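PDB 5H3K: Slr0280 protein from Synechocystis sp., which is of unknown function but carries a phosphodiester glycosidase (NAGPA-type) domain, so it may act on phosphodiester-linked sugars. Local coordinates for residues A[185-190]-A[235-240]; A[309-314]-A[352-357]; A[434-439]-A[457-462]; A[522-527]-A[556-561]. All blocks are in the same frame, centred on the assembly; numbering follows the deposited sequence.

Contact 1: A[185-190]-A[235-240]; sequences EAVVTI and SSKVHF
Strands 185-190 and 235-240 are the two central strands of a four-stranded antiparallel sheet with strand order 1-2-4-3, and they run at 163° to each other. Three hydrogen-bonded pairs, Ala186 with Phe240, Val188 with Val238 and Ile190 with Ser236, give six backbone bonds. The shortest joins Phe240 N to Ala186 O at 2.7 Å. At the Ile190 end the donors come in nearly along the C=O axes, whereas Ala186 N meets a lone pair of Phe240 O.

On the face of Val187, Thr189, Lys237 and His239, Val187 places CG2 anti to its backbone N and CG1 in the crowded position between N and the carbonyl carbon. That choice brings CG2 over one face of the His239 imidazole, a CH-pi contact 4.0 Å from CG2 to the ring centroid, offset toward the rim. His239 NE2 is bonded to Glu230 on the adjoining strand 226-232, which would fix the ring rotation. Lys237 is extended beyond CG and runs beside Thr189, its CG 3.9 Å from Thr189 OG1.

The other face is largely apolar (Ser236 is the exception, its OG bonded to Ala192 O) and packs on Leu259 and Ile261 of strand 258-264, in a second four-stranded sheet. Here Val188 CG2, anti to the carbonyl carbon, reaches Phe240 CE1 at 4.2 Å, while Ile190 crosses Val238 obliquely, CD1 to Val238 CG2 at 3.9 Å. At the partly exposed face a water lies 2.9 Å from Thr189 OG1 and takes a weak bond from Lys237 NZ at 3.4 Å.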
loop_
_atom_site.group_PDB
_atom_site.type_symbol
_atom_site.label_atom_id
_atom_site.label_comp_id
_atom_site.label_asym_id
_atom_site.label_seq_id
_atom_site.Cartn_x
_atom_site.Cartn_y
_atom_site.Cartn_z
ATOM N N GLU A 185 5.730 -5.017 -21.443
ATOM C CA GLU A 185 7.109 -5.467 -21.294
ATOM C C GLU A 185 7.223 -6.326 -20.041
ATOM O O GLU A 185 6.791 -5.921 -18.960
ATOM C CB GLU A 185 8.075 -4.274 -21.175
ATOM C CG GLU A 185 8.233 -3.438 -22.453
ATOM C CD GLU A 185 9.122 -2.207 -22.259
ATOM O OE1 GLU A 185 9.574 -1.953 -21.121
ATOM O OE2 GLU A 185 9.371 -1.486 -23.251
ATOM N N ALA A 186 7.812 -7.506 -20.170
ATOM C CA ALA A 186 8.029 -8.333 -19.002
ATOM C C ALA A 186 9.420 -8.945 -19.061
ATOM O O ALA A 186 9.973 -9.150 -20.146
ATOM C CB ALA A 186 6.943 -9.414 -18.899
ATOM N N VAL A 187 9.987 -9.233 -17.894
ATOM C CA VAL A 187 11.304 -9.855 -17.839
ATOM C C VAL A 187 11.395 -10.899 -16.741
ATOM O O VAL A 187 10.971 -10.673 -15.596
ATOM C CB VAL A 187 12.444 -8.818 -17.728
ATOM C CG1 VAL A 187 12.206 -7.872 -16.551
ATOM C CG2 VAL A 187 13.826 -9.510 -17.635
ATOM N N VAL A 188 11.915 -12.057 -17.110
ATOM C CA VAL A 188 12.222 -13.096 -16.143
ATOM C C VAL A 188 13.734 -13.098 -15.929
ATOM O O VAL A 188 14.506 -13.249 -16.882
ATOM C CB VAL A 188 11.741 -14.490 -16.646
ATOM C CG1 VAL A 188 12.177 -15.590 -15.683
ATOM C CG2 VAL A 188 10.236 -14.511 -16.824
ATOM N N THR A 189 14.170 -12.899 -14.687
ATOM C CA THR A 189 15.593 -12.968 -14.370
ATOM C C THR A 189 15.829 -14.299 -13.682
ATOM O O THR A 189 15.119 -14.641 -12.728
ATOM C CB THR A 189 16.039 -11.820 -13.439
ATOM O OG1 THR A 189 15.677 -10.561 -14.018
ATOM C CG2 THR A 189 17.549 -11.846 -13.219
ATOM N N ILE A 190 16.802 -15.057 -14.178
ATOM C CA ILE A 190 17.147 -16.358 -13.602
ATOM C C ILE A 190 18.632 -16.419 -13.273
ATOM O O ILE A 190 19.477 -16.054 -14.099
ATOM C CB ILE A 190 16.870 -17.506 -14.580
ATOM C CG1 ILE A 190 15.493 -17.368 -15.207
ATOM C CG2 ILE A 190 17.019 -18.859 -13.883
ATOM C CD1 ILE A 190 15.558 -17.261 -16.707
ATOM N N SER A 235 24.096 -15.214 -14.673
ATOM C CA SER A 235 22.642 -15.131 -14.763
ATOM C C SER A 235 22.182 -14.898 -16.196
ATOM O O SER A 235 22.986 -14.631 -17.095
ATOM C CB SER A 235 22.119 -14.012 -13.864
ATOM O OG SER A 235 22.332 -14.330 -12.503
ATOM N N SER A 236 20.879 -15.012 -16.398
ATOM C CA SER A 236 20.277 -14.777 -17.700
ATOM C C SER A 236 18.944 -14.074 -17.510
ATOM O O SER A 236 18.295 -14.205 -16.464
ATOM C CB SER A 236 20.083 -16.102 -18.437
ATOM O OG SER A 236 21.301 -16.835 -18.492
ATOM N N LYS A 237 18.545 -13.300 -18.509
ATOM C CA LYS A 237 17.239 -12.659 -18.500
ATOM C C LYS A 237 16.485 -13.041 -19.755
ATOM O O LYS A 237 17.069 -13.102 -20.837
ATOM C CB LYS A 237 17.397 -11.139 -18.416
ATOM C CG LYS A 237 18.042 -10.684 -17.122
ATOM C CD LYS A 237 18.033 -9.171 -16.989
ATOM C CE LYS A 237 18.868 -8.756 -15.781
ATOM N NZ LYS A 237 18.693 -7.327 -15.430
ATOM N N VAL A 238 15.189 -13.304 -19.609
ATOM C CA VAL A 238 14.340 -13.541 -20.763
ATOM C C VAL A 238 13.369 -12.378 -20.875
ATOM O O VAL A 238 12.489 -12.200 -20.020
ATOM C CB VAL A 238 13.568 -14.859 -20.652
ATOM C CG1 VAL A 238 12.854 -15.157 -21.975
ATOM C CG2 VAL A 238 14.510 -16.010 -20.292
ATOM N N HIS A 239 13.541 -11.579 -21.924
ATOM C CA HIS A 239 12.770 -10.358 -22.125
ATOM C C HIS A 239 11.578 -10.594 -23.029
ATOM O O HIS A 239 11.747 -11.047 -24.159
ATOM C CB HIS A 239 13.659 -9.296 -22.753
ATOM C CG HIS A 239 14.788 -8.880 -21.878
ATOM N ND1 HIS A 239 14.674 -7.851 -20.963
ATOM C CD2 HIS A 239 16.044 -9.367 -21.745
ATOM C CE1 HIS A 239 15.814 -7.715 -20.316
ATOM N NE2 HIS A 239 16.666 -8.628 -20.764
ATOM N N PHE A 240 10.381 -10.273 -22.537
ATOM C CA PHE A 240 9.144 -10.526 -23.278
ATOM C C PHE A 240 8.464 -9.257 -23.748
ATOM O O PHE A 240 8.344 -8.279 -22.997
ATOM C CB PHE A 240 8.134 -11.288 -22.409
ATOM C CG PHE A 240 8.491 -12.730 -22.179
ATOM C CD1 PHE A 240 9.361 -13.091 -21.157
ATOM C CD2 PHE A 240 7.959 -13.725 -22.989
ATOM C CE1 PHE A 240 9.699 -14.434 -20.948
ATOM C CE2 PHE A 240 8.286 -15.072 -22.786
ATOM C CZ PHE A 240 9.155 -15.427 -21.764
HETATM O O HOH W 1 16.499 -8.004 -12.976
#

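Contact 2: A[309-314]-A[352-357]; sequences LRPLMA and GAVWSQ
Polar contact is concentrated at Arg310 and Gln357. The arginine is bent at chi2 (-66°), and its side chain meets the extended glutamine at about a right angle, the two flat groups turned 70° apart. Arg310 NH2 donates to a lone pair of Gln357 OE1 at 3.1 Å, with OE1 near the guanidinium plane. On the same group, NH1 turns back to Leu309 O at 2.9 Å, although this donor lies above the carbonyl plane. A water accepts from Arg310 NE and donates weakly to Gln357 OE1, and Asp375 forms a salt bridge with NH2. An alanine here, lacking the guanidinium, would forfeit the bonds to Gln357, Leu309 O and Asp375 and would probably leave this edge of the contact more loosely held.

Apolar contact centres on Pro311, whose CB points toward the other strand and rests 3.8 Å from Val354 CG1. Its CG lies 3.6 Å from Ser356 CB. Met313, bent at both chi2 and chi3, brings SD tip to tip with the same Val354 methyl. Separately, Pro311 CG makes a close van der Waals approach to a backbone carbonyl, 3.2 Å from Trp355 O.

The strands cross at -128°, with axes 6.7 Å apart and no ladder between them: this is packing between two sheets. Strand 307-313 pairs with strand 600-609 through Arg310 and Leu312, whereas strand 354-356 lies between strands 359-362 and 497-500, and Met499 of the latter also touches Pro311 and Val354.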
loop_
_atom_site.group_PDB
_atom_site.type_symbol
_atom_site.label_atom_id
_atom_site.label_comp_id
_atom_site.label_asym_id
_atom_site.label_seq_id
_atom_site.Cartn_x
_atom_site.Cartn_y
_atom_site.Cartn_z
ATOM N N LEU A 309 -4.343 -0.726 13.416
ATOM C CA LEU A 309 -4.180 -0.051 12.136
ATOM C C LEU A 309 -3.805 1.407 12.387
ATOM O O LEU A 309 -4.281 2.030 13.341
ATOM C CB LEU A 309 -5.443 -0.141 11.268
ATOM C CG LEU A 309 -5.722 -1.458 10.532
ATOM C CD1 LEU A 309 -6.137 -2.527 11.510
ATOM C CD2 LEU A 309 -6.815 -1.268 9.490
ATOM N N ARG A 310 -2.930 1.935 11.539
ATOM C CA ARG A 310 -2.542 3.344 11.592
ATOM C C ARG A 310 -2.410 3.891 10.195
ATOM O O ARG A 310 -1.853 3.228 9.323
ATOM C CB ARG A 310 -1.179 3.520 12.277
ATOM C CG ARG A 310 -1.174 3.297 13.793
ATOM C CD ARG A 310 -1.990 4.363 14.523
ATOM N NE ARG A 310 -1.903 4.185 15.969
ATOM C CZ ARG A 310 -2.734 3.426 16.677
ATOM N NH1 ARG A 310 -3.722 2.772 16.079
ATOM N NH2 ARG A 310 -2.571 3.316 17.989
ATOM N N PRO A 311 -2.875 5.127 9.983
ATOM C CA PRO A 311 -2.507 5.808 8.742
ATOM C C PRO A 311 -1.024 6.137 8.774
ATOM O O PRO A 311 -0.477 6.473 9.837
ATOM C CB PRO A 311 -3.352 7.092 8.767
ATOM C CG PRO A 311 -3.668 7.330 10.205
ATOM C CD PRO A 311 -3.669 5.980 10.890
ATOM N N LEU A 312 -0.372 6.027 7.625
ATOM C CA LEU A 312 1.059 6.236 7.538
ATOM C C LEU A 312 1.319 7.231 6.438
ATOM O O LEU A 312 0.834 7.048 5.313
ATOM C CB LEU A 312 1.750 4.913 7.203
ATOM C CG LEU A 312 1.530 3.742 8.165
ATOM C CD1 LEU A 312 2.273 2.522 7.620
ATOM C CD2 LEU A 312 2.035 4.102 9.553
ATOM N N MET A 313 2.072 8.283 6.745
ATOM C CA MET A 313 2.435 9.280 5.746
ATOM C C MET A 313 3.798 8.987 5.163
ATOM O O MET A 313 4.677 8.486 5.862
ATOM C CB MET A 313 2.474 10.676 6.370
ATOM C CG MET A 313 1.227 11.024 7.094
ATOM S SD MET A 313 -0.136 11.400 6.000
ATOM C CE MET A 313 0.147 13.117 5.632
ATOM N N ALA A 314 3.961 9.310 3.879
ATOM C CA ALA A 314 5.226 9.127 3.153
ATOM C C ALA A 314 6.394 9.727 3.923
ATOM O O ALA A 314 7.463 9.117 4.053
ATOM C CB ALA A 314 5.140 9.765 1.783
ATOM N N GLY A 352 -7.503 15.479 1.730
ATOM C CA GLY A 352 -8.506 14.682 2.425
ATOM C C GLY A 352 -8.037 14.253 3.802
ATOM O O GLY A 352 -6.853 14.374 4.130
ATOM N N ALA A 353 -8.948 13.676 4.579
ATOM C CA ALA A 353 -8.717 13.447 5.998
ATOM C C ALA A 353 -7.661 12.390 6.291
ATOM O O ALA A 353 -7.659 11.315 5.696
ATOM C CB ALA A 353 -10.022 13.073 6.687
ATOM N N VAL A 354 -6.761 12.698 7.223
ATOM C CA VAL A 354 -5.828 11.694 7.739
ATOM C C VAL A 354 -5.626 12.013 9.205
ATOM O O VAL A 354 -5.153 13.106 9.533
ATOM C CB VAL A 354 -4.433 11.759 7.055
ATOM C CG1 VAL A 354 -3.496 10.743 7.687
ATOM C CG2 VAL A 354 -4.504 11.536 5.532
ATOM N N TRP A 355 -5.982 11.092 10.099
ATOM C CA TRP A 355 -5.721 11.332 11.527
ATOM C C TRP A 355 -5.391 10.065 12.321
ATOM O O TRP A 355 -5.839 8.962 11.981
ATOM C CB TRP A 355 -6.861 12.136 12.189
ATOM C CG TRP A 355 -8.163 11.415 12.554
ATOM C CD1 TRP A 355 -8.551 10.998 13.800
ATOM C CD2 TRP A 355 -9.267 11.109 11.674
ATOM N NE1 TRP A 355 -9.813 10.443 13.749
ATOM C CE2 TRP A 355 -10.268 10.498 12.467
ATOM C CE3 TRP A 355 -9.490 11.285 10.305
ATOM C CZ2 TRP A 355 -11.485 10.065 11.920
ATOM C CZ3 TRP A 355 -10.686 10.845 9.768
ATOM C CH2 TRP A 355 -11.676 10.244 10.573
ATOM N N SER A 356 -4.599 10.226 13.373
ATOM C CA SER A 356 -4.221 9.085 14.204
ATOM C C SER A 356 -3.945 9.529 15.621
ATOM O O SER A 356 -3.345 10.580 15.832
ATOM C CB SER A 356 -3.002 8.354 13.634
ATOM O OG SER A 356 -1.836 9.134 13.746
ATOM N N GLN A 357 -4.376 8.717 16.583
ATOM C CA GLN A 357 -4.297 9.068 18.007
ATOM C C GLN A 357 -4.756 10.506 18.297
ATOM O O GLN A 357 -4.109 11.249 19.047
ATOM C CB GLN A 357 -2.892 8.750 18.560
ATOM C CG GLN A 357 -2.513 7.278 18.304
ATOM C CD GLN A 357 -1.141 6.884 18.847
ATOM O OE1 GLN A 357 -0.825 5.700 18.959
ATOM N NE2 GLN A 357 -0.326 7.873 19.180
HETATM O O HOH W 2 0.834 5.797 16.070
#

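Contact 3: A[434-439]-A[457-462]; sequences VVQNSQ and PSDGYL
Tyr461 holds CG in the crowded position between its backbone N and carbonyl carbon (chi1 55°), and chi2 of 92° turns the ring flat against Val435. Val435 has CG1 anti to the backbone N (chi1 -177°), so both methyls spread over the same face, CG1 toward CZ and CE2, CG2 toward CE1, with CB above the centre, a CH-pi contact 3.8 Å from CB to the ring centroid. CG1 comes within 3.6 Å of Tyr461 CZ. An alanine here, with no ring to lie against Val435 or beside Arg414, would probably leave that face of the ladder less well packed.

The underlying pair, Val435 with Tyr461, is the hydrogen-bonded one of an antiparallel ladder between strands 430-436 and 460-466, within the eleven-stranded mixed sheet. Val435 N bonds Tyr461 O at 2.9 Å, nearly along the C=O axis; the return bond from Tyr461 N is longer, 3.1 Å to Val435 O, with its donor above the carbonyl plane. Gly460 presses its CA to 3.2 Å from Val435 O, and a CB there would clash with that oxygen.

Beyond the pair, a type I' turn from Gln436 to Gln439 meets a type I turn from Pro457 to Gly460. Asp459 O takes Asn437 N at 2.9 Å and also a water that accepts from Ser438 N. On the face away from Tyr461, Pro457 CG abuts Val434 CG1 at 3.6 Å, with Leu462 CD2 4.0 Å from Val434 CG2.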
loop_
_atom_site.group_PDB
_atom_site.type_symbol
_atom_site.label_atom_id
_atom_site.label_comp_id
_atom_site.label_asym_id
_atom_site.label_seq_id
_atom_site.Cartn_x
_atom_site.Cartn_y
_atom_site.Cartn_z
ATOM N N VAL A 434 -0.164 34.567 12.980
ATOM C CA VAL A 434 0.690 33.650 13.719
ATOM C C VAL A 434 0.157 33.501 15.142
ATOM O O VAL A 434 -0.076 34.499 15.833
ATOM C CB VAL A 434 2.151 34.137 13.753
ATOM C CG1 VAL A 434 3.027 33.119 14.458
ATOM C CG2 VAL A 434 2.659 34.388 12.345
ATOM N N VAL A 435 -0.053 32.258 15.571
ATOM C CA VAL A 435 -0.539 31.977 16.922
ATOM C C VAL A 435 0.529 31.198 17.689
ATOM O O VAL A 435 1.063 30.200 17.196
ATOM C CB VAL A 435 -1.874 31.196 16.897
ATOM C CG1 VAL A 435 -2.389 30.983 18.314
ATOM C CG2 VAL A 435 -2.914 31.940 16.058
ATOM N N GLN A 436 0.877 31.682 18.878
ATOM C CA GLN A 436 1.838 30.998 19.735
ATOM C C GLN A 436 1.267 30.938 21.127
ATOM O O GLN A 436 0.849 31.957 21.663
ATOM C CB GLN A 436 3.175 31.738 19.763
ATOM C CG GLN A 436 3.876 31.822 18.427
ATOM C CD GLN A 436 5.196 32.571 18.504
ATOM O OE1 GLN A 436 5.282 33.749 18.138
ATOM N NE2 GLN A 436 6.232 31.891 18.977
ATOM N N ASN A 437 1.211 29.742 21.699
ATOM C CA ASN A 437 0.656 29.558 23.035
ATOM C C ASN A 437 -0.714 30.219 23.180
ATOM O O ASN A 437 -0.968 30.948 24.145
ATOM C CB ASN A 437 1.614 30.090 24.105
ATOM C CG ASN A 437 1.320 29.514 25.471
ATOM O OD1 ASN A 437 0.916 28.355 25.591
ATOM N ND2 ASN A 437 1.501 30.324 26.512
ATOM N N SER A 438 -1.574 29.973 22.193
ATOM C CA SER A 438 -2.960 30.459 22.198
ATOM C C SER A 438 -3.145 31.977 22.078
ATOM O O SER A 438 -4.240 32.480 22.319
ATOM C CB SER A 438 -3.730 29.942 23.420
ATOM O OG SER A 438 -3.771 28.524 23.447
ATOM N N GLN A 439 -2.095 32.698 21.701
ATOM C CA GLN A 439 -2.218 34.139 21.465
ATOM C C GLN A 439 -1.707 34.534 20.090
ATOM O O GLN A 439 -0.677 34.037 19.638
ATOM C CB GLN A 439 -1.445 34.950 22.521
ATOM C CG GLN A 439 -2.078 34.985 23.886
ATOM C CD GLN A 439 -1.355 35.924 24.834
ATOM O OE1 GLN A 439 -1.700 37.100 24.945
ATOM N NE2 GLN A 439 -0.344 35.408 25.516
ATOM N N PRO A 457 4.793 27.827 14.260
ATOM C CA PRO A 457 5.363 27.755 15.615
ATOM C C PRO A 457 5.107 26.404 16.268
ATOM O O PRO A 457 3.993 25.882 16.163
ATOM C CB PRO A 457 4.603 28.855 16.376
ATOM C CG PRO A 457 4.086 29.774 15.310
ATOM C CD PRO A 457 3.781 28.891 14.138
ATOM N N SER A 458 6.117 25.840 16.928
ATOM C CA SER A 458 5.975 24.516 17.534
ATOM C C SER A 458 4.951 24.501 18.662
ATOM O O SER A 458 4.366 23.459 18.958
ATOM C CB SER A 458 7.324 23.998 18.044
ATOM O OG SER A 458 7.854 24.863 19.034
ATOM N N ASP A 459 4.733 25.655 19.288
ATOM C CA ASP A 459 3.763 25.772 20.368
ATOM C C ASP A 459 2.519 26.508 19.887
ATOM O O ASP A 459 1.806 27.122 20.680
ATOM C CB ASP A 459 4.372 26.521 21.557
ATOM C CG ASP A 459 4.834 27.925 21.190
ATOM O OD1 ASP A 459 5.010 28.214 19.981
ATOM O OD2 ASP A 459 5.043 28.740 22.117
ATOM N N GLY A 460 2.263 26.455 18.583
ATOM C CA GLY A 460 1.079 27.106 18.043
ATOM C C GLY A 460 0.666 26.621 16.668
ATOM O O GLY A 460 0.705 25.422 16.382
ATOM N N TYR A 461 0.271 27.565 15.820
ATOM C CA TYR A 461 -0.265 27.271 14.492
ATOM C C TYR A 461 -0.440 28.546 13.693
ATOM O O TYR A 461 -0.253 29.649 14.214
ATOM C CB TYR A 461 -1.616 26.541 14.599
ATOM C CG TYR A 461 -2.672 27.261 15.418
ATOM C CD1 TYR A 461 -3.582 28.130 14.816
ATOM C CD2 TYR A 461 -2.778 27.045 16.784
ATOM C CE1 TYR A 461 -4.562 28.773 15.561
ATOM C CE2 TYR A 461 -3.749 27.683 17.535
ATOM C CZ TYR A 461 -4.633 28.545 16.922
ATOM O OH TYR A 461 -5.589 29.177 17.692
ATOM N N LEU A 462 -0.803 28.394 12.423
ATOM C CA LEU A 462 -1.074 29.541 11.573
ATOM C C LEU A 462 -2.541 29.535 11.191
ATOM O O LEU A 462 -3.126 28.466 10.950
ATOM C CB LEU A 462 -0.221 29.494 10.308
ATOM C CG LEU A 462 1.291 29.454 10.498
ATOM C CD1 LEU A 462 1.996 29.445 9.135
ATOM C CD2 LEU A 462 1.733 30.673 11.327
HETATM O O HOH W 3 -1.238 27.582 20.624
#

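Contact 4: A[522-527]-A[556-561]; sequences SAFQQQ and ASLGEF
Glu560 OE1 accepts a nearly straight bond from Ser557 N, 2.9 Å long at an N-H...O angle of 175°, on its anti lone pair. Arg550 adds a salt bridge to the same oxygen, so two firm partners grip it. In return Ser557 OG, set between its backbone N and carbonyl carbon (chi1 68°), accepts from Glu560 N at 3.1 Å. The reciprocal bonds are a capping box with Ser557 as N-cap of helix 558-567. The carboxylate near the helix N-terminus is likely to be favoured as an anion, both by the helix end and by Arg550.

The first turn of this helix faces the short helix 522-526 within the phosphodiester glycosidase family region. One water is held three ways between them: it donates to Gln525 O at 2.6 Å and to Gln527 O at 2.8 Å, and accepts from Leu558 N at 2.9 Å. It thus ties the carbonyls of Gln525 and Gln527 to the first-turn amide of Leu558, in place of direct bonds.

The side-chain contact is narrow. Phe524, its CG anti to the backbone N, crosses Leu558 at about a right angle, and Leu558 CD1 approaches the ring obliquely, 3.8 Å from CE1 of Phe524. Phe520 stacks on the Phe524 ring. The same CD1 lies 4.3 Å from Gln525 CA, while Pro503 and Leu513 touch Leu558 from neighbouring loops.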
loop_
_atom_site.group_PDB
_atom_site.type_symbol
_atom_site.label_atom_id
_atom_site.label_comp_id
_atom_site.label_asym_id
_atom_site.label_seq_id
_atom_site.Cartn_x
_atom_site.Cartn_y
_atom_site.Cartn_z
ATOM N N SER A 522 -16.638 14.695 -13.811
ATOM C CA SER A 522 -17.202 13.819 -14.830
ATOM C C SER A 522 -16.139 12.871 -15.354
ATOM O O SER A 522 -16.397 11.679 -15.554
ATOM C CB SER A 522 -17.753 14.635 -16.000
ATOM O OG SER A 522 -18.643 15.630 -15.540
ATOM N N ALA A 523 -14.947 13.410 -15.590
ATOM C CA ALA A 523 -13.833 12.608 -16.098
ATOM C C ALA A 523 -13.480 11.467 -15.137
ATOM O O ALA A 523 -13.245 10.327 -15.559
ATOM C CB ALA A 523 -12.618 13.492 -16.346
ATOM N N PHE A 524 -13.429 11.780 -13.843
ATOM C CA PHE A 524 -13.136 10.774 -12.829
ATOM C C PHE A 524 -14.212 9.695 -12.865
ATOM O O PHE A 524 -13.919 8.498 -12.786
ATOM C CB PHE A 524 -13.070 11.431 -11.448
ATOM C CG PHE A 524 -12.689 10.484 -10.335
ATOM C CD1 PHE A 524 -13.668 9.814 -9.614
ATOM C CD2 PHE A 524 -11.353 10.275 -10.008
ATOM C CE1 PHE A 524 -13.327 8.954 -8.573
ATOM C CE2 PHE A 524 -10.998 9.414 -8.972
ATOM C CZ PHE A 524 -11.980 8.750 -8.258
ATOM N N GLN A 525 -15.459 10.120 -13.021
ATOM C CA GLN A 525 -16.581 9.189 -12.968
ATOM C C GLN A 525 -16.680 8.208 -14.128
ATOM O O GLN A 525 -17.268 7.140 -13.977
ATOM C CB GLN A 525 -17.904 9.944 -12.825
ATOM C CG GLN A 525 -18.055 10.627 -11.489
ATOM C CD GLN A 525 -19.417 11.272 -11.305
ATOM O OE1 GLN A 525 -20.459 10.621 -11.472
ATOM N NE2 GLN A 525 -19.419 12.555 -10.950
ATOM N N GLN A 526 -16.141 8.551 -15.287
ATOM C CA GLN A 526 -16.285 7.637 -16.424
ATOM C C GLN A 526 -15.008 6.849 -16.674
ATOM O O GLN A 526 -14.911 6.049 -17.595
ATOM C CB GLN A 526 -16.753 8.379 -17.679
ATOM C CG GLN A 526 -15.924 9.595 -18.027
ATOM C CD GLN A 526 -16.647 10.538 -18.984
ATOM O OE1 GLN A 526 -17.861 10.745 -18.872
ATOM N NE2 GLN A 526 -15.901 11.115 -19.929
ATOM N N GLN A 527 -14.033 7.055 -15.806
ATOM C CA GLN A 527 -12.744 6.409 -15.947
ATOM C C GLN A 527 -12.781 4.916 -15.559
ATOM O O GLN A 527 -13.467 4.525 -14.604
ATOM C CB GLN A 527 -11.754 7.186 -15.086
ATOM C CG GLN A 527 -10.334 6.723 -15.097
ATOM C CD GLN A 527 -9.460 7.662 -14.286
ATOM O OE1 GLN A 527 -9.880 8.167 -13.237
ATOM N NE2 GLN A 527 -8.247 7.916 -14.773
ATOM N N ALA A 556 -11.724 -1.505 -13.542
ATOM C CA ALA A 556 -13.128 -1.321 -13.181
ATOM C C ALA A 556 -13.537 0.143 -13.193
ATOM O O ALA A 556 -12.738 1.012 -12.870
ATOM C CB ALA A 556 -13.409 -1.925 -11.802
ATOM N N SER A 557 -14.790 0.408 -13.569
ATOM C CA SER A 557 -15.428 1.685 -13.294
ATOM C C SER A 557 -15.776 1.710 -11.813
ATOM O O SER A 557 -15.662 0.688 -11.138
ATOM C CB SER A 557 -16.711 1.845 -14.115
ATOM O OG SER A 557 -17.699 0.922 -13.679
ATOM N N LEU A 558 -16.194 2.865 -11.298
ATOM C CA LEU A 558 -16.599 2.948 -9.887
ATOM C C LEU A 558 -17.778 2.013 -9.567
ATOM O O LEU A 558 -17.799 1.359 -8.517
ATOM C CB LEU A 558 -16.935 4.391 -9.482
ATOM C CG LEU A 558 -15.793 5.410 -9.471
ATOM C CD1 LEU A 558 -16.379 6.821 -9.350
ATOM C CD2 LEU A 558 -14.819 5.121 -8.332
ATOM N N GLY A 559 -18.762 1.949 -10.462
ATOM C CA GLY A 559 -19.898 1.067 -10.261
ATOM C C GLY A 559 -19.521 -0.404 -10.264
ATOM O O GLY A 559 -20.021 -1.198 -9.450
ATOM N N GLU A 560 -18.651 -0.774 -11.202
ATOM C CA GLU A 560 -18.123 -2.133 -11.267
ATOM C C GLU A 560 -17.343 -2.495 -10.013
ATOM O O GLU A 560 -17.479 -3.605 -9.495
ATOM C CB GLU A 560 -17.264 -2.319 -12.520
ATOM C CG GLU A 560 -18.109 -2.370 -13.797
ATOM C CD GLU A 560 -17.291 -2.266 -15.079
ATOM O OE1 GLU A 560 -16.166 -1.707 -15.034
ATOM O OE2 GLU A 560 -17.791 -2.727 -16.142
ATOM N N PHE A 561 -16.528 -1.562 -9.524
ATOM C CA PHE A 561 -15.747 -1.814 -8.321
ATOM C C PHE A 561 -16.675 -2.032 -7.121
ATOM O O PHE A 561 -16.432 -2.917 -6.309
ATOM C CB PHE A 561 -14.749 -0.672 -8.067
ATOM C CG PHE A 561 -13.708 -0.988 -7.014
ATOM C CD1 PHE A 561 -13.074 -2.227 -6.987
ATOM C CD2 PHE A 561 -13.352 -0.031 -6.067
ATOM C CE1 PHE A 561 -12.106 -2.529 -6.012
ATOM C CE2 PHE A 561 -12.384 -0.309 -5.104
ATOM C CZ PHE A 561 -11.762 -1.560 -5.068
HETATM O O HOH W 4 -15.807 5.123 -13.116
#

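The contacts follow one another in series along the chain, each closing before the next opens. Contact 1 belongs to a separate four-stranded sheet, earlier in the chain than the other three contacts; contacts 3 and 4 both lie in the phosphodiester glycosidase region. Contacts 2 and 3 reach the same eleven-stranded mixed sheet, their centres about 23 Å apart, and contact 2 joins it to the sheet containing strand 600-609. Contact 4, on two helices of this strand-rich protein, is about 26 Å from contact 2 between centres. Contacts 1 and 3 lie on opposite sides of the chain's centre, their centres about 56 Å apart, consistent with an elongated multi-domain molecule. None of the four touches another.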